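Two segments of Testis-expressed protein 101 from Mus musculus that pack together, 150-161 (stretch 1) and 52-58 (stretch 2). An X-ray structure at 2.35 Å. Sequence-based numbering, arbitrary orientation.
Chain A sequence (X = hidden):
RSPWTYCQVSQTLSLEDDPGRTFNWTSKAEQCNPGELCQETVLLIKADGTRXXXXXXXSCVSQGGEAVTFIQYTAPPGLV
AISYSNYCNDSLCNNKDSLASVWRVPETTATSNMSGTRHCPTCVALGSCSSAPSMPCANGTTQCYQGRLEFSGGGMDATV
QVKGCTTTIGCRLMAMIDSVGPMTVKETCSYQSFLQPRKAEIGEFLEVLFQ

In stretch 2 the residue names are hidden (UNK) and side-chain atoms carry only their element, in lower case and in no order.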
ATOM      1  N   GLU A 150      10.613  -0.650  -0.919  1.00 39.90           N
ATOM      2  CA  GLU A 150      11.239  -1.303   0.257  1.00 42.08           C
ATOM      3  C   GLU A 150      10.445  -0.870   1.490  1.00 36.20           C
ATOM      4  O   GLU A 150      10.416   0.341   1.766  1.00 39.97           O
ATOM      5  CB  GLU A 150      12.685  -0.805   0.295  1.00 48.30           C
ATOM      6  CG  GLU A 150      13.687  -1.790   0.776  1.00 59.50           C
ATOM      7  CD  GLU A 150      13.811  -2.922  -0.210  1.00 72.88           C
ATOM      8  OE1 GLU A 150      14.118  -2.648  -1.424  1.00 58.63           O
ATOM      9  OE2 GLU A 150      13.581  -4.079   0.244  1.00 79.66           O
ATOM     10  N   PHE A 151       9.775  -1.784   2.177  1.00 36.16           N
ATOM     11  CA  PHE A 151       9.039  -1.496   3.433  1.00 38.86           C
ATOM     12  C   PHE A 151       9.764  -2.107   4.632  1.00 40.32           C
ATOM     13  O   PHE A 151      10.289  -3.227   4.518  1.00 32.91           O
ATOM     14  CB  PHE A 151       7.613  -2.012   3.351  1.00 39.02           C
ATOM     15  CG  PHE A 151       6.820  -1.368   2.250  1.00 38.62           C
ATOM     16  CD1 PHE A 151       6.141  -0.192   2.476  1.00 36.73           C
ATOM     17  CD2 PHE A 151       6.743  -1.959   1.002  1.00 38.63           C
ATOM     18  CE1 PHE A 151       5.380   0.372   1.469  1.00 40.37           C
ATOM     19  CE2 PHE A 151       5.968  -1.398   0.002  1.00 39.94           C
ATOM     20  CZ  PHE A 151       5.300  -0.231   0.230  1.00 37.61           C
ATOM     21  N   SER A 152       9.819  -1.362   5.734  1.00 42.14           N
ATOM     22  CA  SER A 152      10.516  -1.776   6.979  1.00 43.31           C
ATOM     23  C   SER A 152       9.763  -1.227   8.180  1.00 40.41           C
ATOM     24  O   SER A 152       8.994  -0.293   8.031  1.00 39.91           O
ATOM     25  CB  SER A 152      11.986  -1.404   6.988  1.00 39.17           C
ATOM     26  OG  SER A 152      12.145  -0.047   6.673  1.00 47.62           O
ATOM     27  N   GLY A 153       9.911  -1.892   9.318  1.00 47.36           N
ATOM     28  CA  GLY A 153       9.238  -1.510  10.567  1.00 44.93           C
ATOM     29  C   GLY A 153       7.932  -2.247  10.690  1.00 46.06           C
ATOM     30  O   GLY A 153       7.457  -2.773   9.667  1.00 45.98           O
ATOM     31  N   GLY A 154       7.422  -2.311  11.919  1.00 44.06           N
ATOM     32  CA  GLY A 154       6.060  -2.745  12.250  1.00 39.15           C
ATOM     33  C   GLY A 154       5.866  -4.215  12.008  1.00 37.90           C
ATOM     34  O   GLY A 154       4.694  -4.616  11.971  1.00 38.10           O
ATOM     35  N   GLY A 155       6.949  -4.993  11.873  1.00 38.29           N
ATOM     36  CA  GLY A 155       6.876  -6.424  11.509  1.00 35.44           C
ATOM     37  C   GLY A 155       6.353  -6.606  10.079  1.00 40.39           C
ATOM     38  O   GLY A 155       5.773  -7.673   9.779  1.00 36.66           O
ATOM     39  N   MET A 156       6.573  -5.610   9.207  1.00 35.92           N
ATOM     40  CA  MET A 156       5.966  -5.519   7.859  1.00 37.60           C
ATOM     41  C   MET A 156       7.040  -5.487   6.777  1.00 42.45           C
ATOM     42  O   MET A 156       6.664  -5.058   5.666  1.00 48.08           O
ATOM     43  CB  MET A 156       5.163  -4.217   7.695  1.00 39.97           C
ATOM     44  CG  MET A 156       3.862  -4.187   8.431  1.00 41.74           C
ATOM     45  SD  MET A 156       2.867  -5.656   8.092  1.00 43.92           S
ATOM     46  CE  MET A 156       2.373  -5.236   6.423  1.00 47.17           C
ATOM     47  N   ASP A 157       8.272  -5.932   7.058  1.00 40.21           N
ATOM     48  CA  ASP A 157       9.437  -5.812   6.137  1.00 39.75           C
ATOM     49  C   ASP A 157       9.134  -6.573   4.841  1.00 36.82           C
ATOM     50  O   ASP A 157       8.742  -7.752   4.932  1.00 36.94           O
ATOM     51  CB  ASP A 157      10.721  -6.324   6.795  1.00 43.82           C
ATOM     52  CG  ASP A 157      11.047  -5.625   8.098  1.00 42.38           C
ATOM     53  OD1 ASP A 157      11.876  -4.711   8.075  1.00 45.94           O
ATOM     54  OD2 ASP A 157      10.476  -6.014   9.107  1.00 46.49           O
ATOM     55  N   ALA A 158       9.247  -5.906   3.689  1.00 34.35           N
ATOM     56  CA  ALA A 158       8.784  -6.417   2.383  1.00 34.36           C
ATOM     57  C   ALA A 158       9.382  -5.609   1.231  1.00 33.19           C
ATOM     58  O   ALA A 158       9.791  -4.471   1.475  1.00 32.19           O
ATOM     59  CB  ALA A 158       7.280  -6.348   2.378  1.00 39.67           C
ATOM     60  N   THR A 159       9.446  -6.176   0.028  1.00 32.34           N
ATOM     61  CA  THR A 159       9.658  -5.443  -1.245  1.00 34.30           C
ATOM     62  C   THR A 159       8.477  -5.715  -2.193  1.00 34.61           C
ATOM     63  O   THR A 159       7.961  -6.866  -2.244  1.00 34.14           O
ATOM     64  CB  THR A 159      10.849  -5.875  -2.112  1.00 37.07           C
ATOM     65  OG1 THR A 159      11.208  -7.230  -1.875  1.00 38.77           O
ATOM     66  CG2 THR A 159      12.055  -5.003  -1.965  1.00 45.14           C
ATOM     67  N   VAL A 160       8.154  -4.706  -2.982  1.00 28.41           N
ATOM     68  CA  VAL A 160       7.104  -4.746  -4.017  1.00 29.34           C
ATOM     69  C   VAL A 160       7.748  -4.259  -5.305  1.00 29.24           C
ATOM     70  O   VAL A 160       8.330  -3.145  -5.302  1.00 29.40           O
ATOM     71  CB  VAL A 160       5.891  -3.910  -3.608  1.00 28.59           C
ATOM     72  CG1 VAL A 160       4.797  -4.012  -4.659  1.00 31.96           C
ATOM     73  CG2 VAL A 160       5.371  -4.319  -2.234  1.00 29.87           C
ATOM     74  N   GLN A 161       7.704  -5.091  -6.339  1.00 27.65           N
ATOM     75  CA  GLN A 161       8.076  -4.657  -7.699  1.00 29.98           C
ATOM     76  C   GLN A 161       6.800  -4.185  -8.419  1.00 30.49           C
ATOM     77  O   GLN A 161       5.751  -4.893  -8.332  1.00 27.44           O
ATOM     78  CB  GLN A 161       8.788  -5.785  -8.422  1.00 29.14           C
ATOM     79  CG  GLN A 161       9.168  -5.381  -9.826  1.00 31.31           C
ATOM     80  CD  GLN A 161      10.277  -6.219 -10.399  1.00 32.36           C
ATOM     81  OE1 GLN A 161      11.256  -5.678 -10.896  1.00 32.45           O
ATOM     82  NE2 GLN A 161      10.123  -7.525 -10.344  1.00 27.58           N
ATOM     83  N   UNK A  52      -3.971  -6.696  -6.718  1.00 28.21           N
ATOM     84  CA  UNK A  52      -3.612  -5.599  -5.798  1.00 30.97           C
ATOM     85  C   UNK A  52      -2.735  -6.178  -4.686  1.00 32.59           C
ATOM     86  O   UNK A  52      -3.147  -7.181  -4.049  1.00 30.77           O
ATOM     87  c   UNK A  52      -4.874  -4.934  -5.255  1.00 32.70           C
ATOM     88  o   UNK A  52      -5.537  -4.362  -6.373  1.00 32.75           O
ATOM     89  c   UNK A  52      -4.587  -3.854  -4.247  1.00 36.04           C
ATOM     90  N   UNK A  53      -1.571  -5.574  -4.474  1.00 29.75           N
ATOM     91  CA  UNK A  53      -0.711  -5.894  -3.306  1.00 33.30           C
ATOM     92  C   UNK A  53      -1.342  -5.219  -2.081  1.00 30.85           C
ATOM     93  O   UNK A  53      -1.672  -4.041  -2.162  1.00 31.24           O
ATOM     94  c   UNK A  53       1.276  -6.047  -4.813  1.00 37.77           C
ATOM     95  c   UNK A  53       1.646  -5.785  -2.370  1.00 40.21           C
ATOM     96  c   UNK A  53       0.736  -5.433  -3.540  1.00 35.16           C
ATOM     97  N   UNK A  54      -1.521  -5.963  -0.999  1.00 28.97           N
ATOM     98  CA  UNK A  54      -2.080  -5.461   0.281  1.00 30.07           C
ATOM     99  C   UNK A  54      -1.060  -5.715   1.404  1.00 34.53           C
ATOM    100  O   UNK A  54      -0.734  -6.916   1.690  1.00 31.13           O
ATOM    101  c   UNK A  54      -3.453  -6.086   0.553  1.00 28.71           C
ATOM    102  c   UNK A  54      -4.373  -5.895  -0.630  1.00 32.15           C
ATOM    103  c   UNK A  54      -4.095  -5.497   1.765  1.00 32.17           C
ATOM    104  N   UNK A  55      -0.515  -4.615   1.949  1.00 33.76           N
ATOM    105  CA  UNK A  55       0.279  -4.560   3.196  1.00 32.01           C
ATOM    106  C   UNK A  55      -0.665  -4.035   4.284  1.00 32.38           C
ATOM    107  O   UNK A  55      -1.040  -2.842   4.239  1.00 32.69           O
ATOM    108  c   UNK A  55       2.070  -3.254   0.587  1.00 35.13           C
ATOM    109  c   UNK A  55       3.901  -3.814   2.175  1.00 35.07           C
ATOM    110  c   UNK A  55       1.510  -3.663   3.013  1.00 34.13           C
ATOM    111  c   UNK A  55       2.433  -4.036   1.849  1.00 35.62           C
ATOM    112  N   UNK A  56      -1.091  -4.920   5.185  1.00 33.97           N
ATOM    113  CA  UNK A  56      -2.057  -4.641   6.270  1.00 33.42           C
ATOM    114  C   UNK A  56      -1.404  -4.911   7.632  1.00 33.86           C
ATOM    115  O   UNK A  56      -0.972  -6.065   7.907  1.00 32.30           O
ATOM    116  c   UNK A  56      -3.318  -5.455   6.086  1.00 32.75           C
ATOM    117  N   UNK A  57      -1.364  -3.868   8.457  1.00 34.77           N
ATOM    118  CA  UNK A  57      -0.772  -3.871   9.811  1.00 38.89           C
ATOM    119  C   UNK A  57      -1.808  -3.447  10.856  1.00 40.81           C
ATOM    120  O   UNK A  57      -2.414  -2.384  10.691  1.00 40.17           O
ATOM    121  o   UNK A  57       0.801  -2.832  11.205  1.00 42.06           O
ATOM    122  c   UNK A  57       0.410  -2.976   9.868  1.00 38.28           C
ATOM    123  N   UNK A  58      -1.971  -4.263  11.899  1.00 40.98           N
ATOM    124  CA  UNK A  58      -2.634  -3.885  13.168  1.00 40.46           C
ATOM    125  C   UNK A  58      -1.666  -4.175  14.323  1.00 44.73           C
ATOM    126  O   UNK A  58      -1.018  -5.225  14.308  1.00 39.62           O
ATOM    127  n   UNK A  58      -8.816  -4.638  12.202  1.00 37.68           N
ATOM    128  c   UNK A  58      -7.466  -4.260  11.721  1.00 37.50           C
ATOM    129  c   UNK A  58      -6.412  -4.589  12.760  1.00 35.49           C
ATOM    130  c   UNK A  58      -3.954  -4.628  13.309  1.00 36.52           C
ATOM    131  c   UNK A  58      -5.028  -4.167  12.340  1.00 36.90           C
TER

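Position 52 carries three side-chain atoms: a first carbon that branches at once to one oxygen and one carbon. That pattern belongs to threonine. T52 stays out of reach of stretch 1, so this contact places no demand on it; its branching at CB is nonetheless well suited to the extended backbone of a strand.

At position 53 there are three carbons, the first bearing the other two; the CA-to-CB bond points toward stretch 1, and the carbons meet V160. A short, forked, wholly carbon side chain is valine. V53, in the t rotamer, brings its CG1 to 4.0 Å from CG2 of V160, an apolar meeting of two branched side chains. Valine fits because it is compact and has no polar group to leave unsatisfied at this buried site.

Position 54 repeats the three-carbon fork, again valine, but the alternation of the strand takes the side chain of V54 out of reach of stretch 1. It is buried all the same, which agrees with its apolar character.

Position 55 has four carbons, forked at the second, and points toward stretch 1, where its atoms lie among those of F151, M156, A158 and V160. The fork one carbon beyond CB identifies leucine. L55 CD2 sits over one face of the F151 ring, 3.8 Å from the ring centroid and 3.6 Å from F151 CD2, a CH-pi contact. The same methyl is 4.2 Å from A158 CB, whose small side chain belongs to the same apolar patch, while L55 CD1 lies 4.5 Å from V160 CG2. Leucine suits the place because its two methyls, set out beyond CB, can meet several neighbours at once.

Position 56 has a single side-chain carbon, directed away from stretch 1: alanine. Its lone methyl, buried and turned away from the contact, is apolar, as such a site favours. Its contact is made through the backbone, where A56 N lies 3.7 Å from M156 CE.

At position 57 one carbon is followed by one oxygen; the CA-to-CB bond points toward stretch 1, and the carbon meets M156. This is serine. S57 CB packs 3.9 Å from M156 CG, and its small size suits a site beside the methionine. Its hydroxyl is hydrogen-bonded elsewhere in the structure, so a polar atom is tolerated in a buried position.

Position 58 has four carbons in a row ending in nitrogen, hence lysine. K58 points away and makes no contact here; the long chain can be buried because its terminal amine is satisfied by a hydrogen bond elsewhere in the structure.

The contact is one of side-chain packing, with no hydrogen bonds between the stretches. Stretch 1 is a hairpin, its strands joined by F151 N to A158 O (2.8 Å) and A158 N to F151 O (3.0 Å), and strand 158-161 runs nearly antiparallel to strand 52-58, at 161°. With axes 9.8 Å apart at closest approach, side chains, mostly apolar, fill the gap: V53, L55 and S57 point toward stretch 1 from alternate positions, and of all these residues L55 has the largest area covered by the other stretch.

Stretch 2, residues 52-58: TVVLASK
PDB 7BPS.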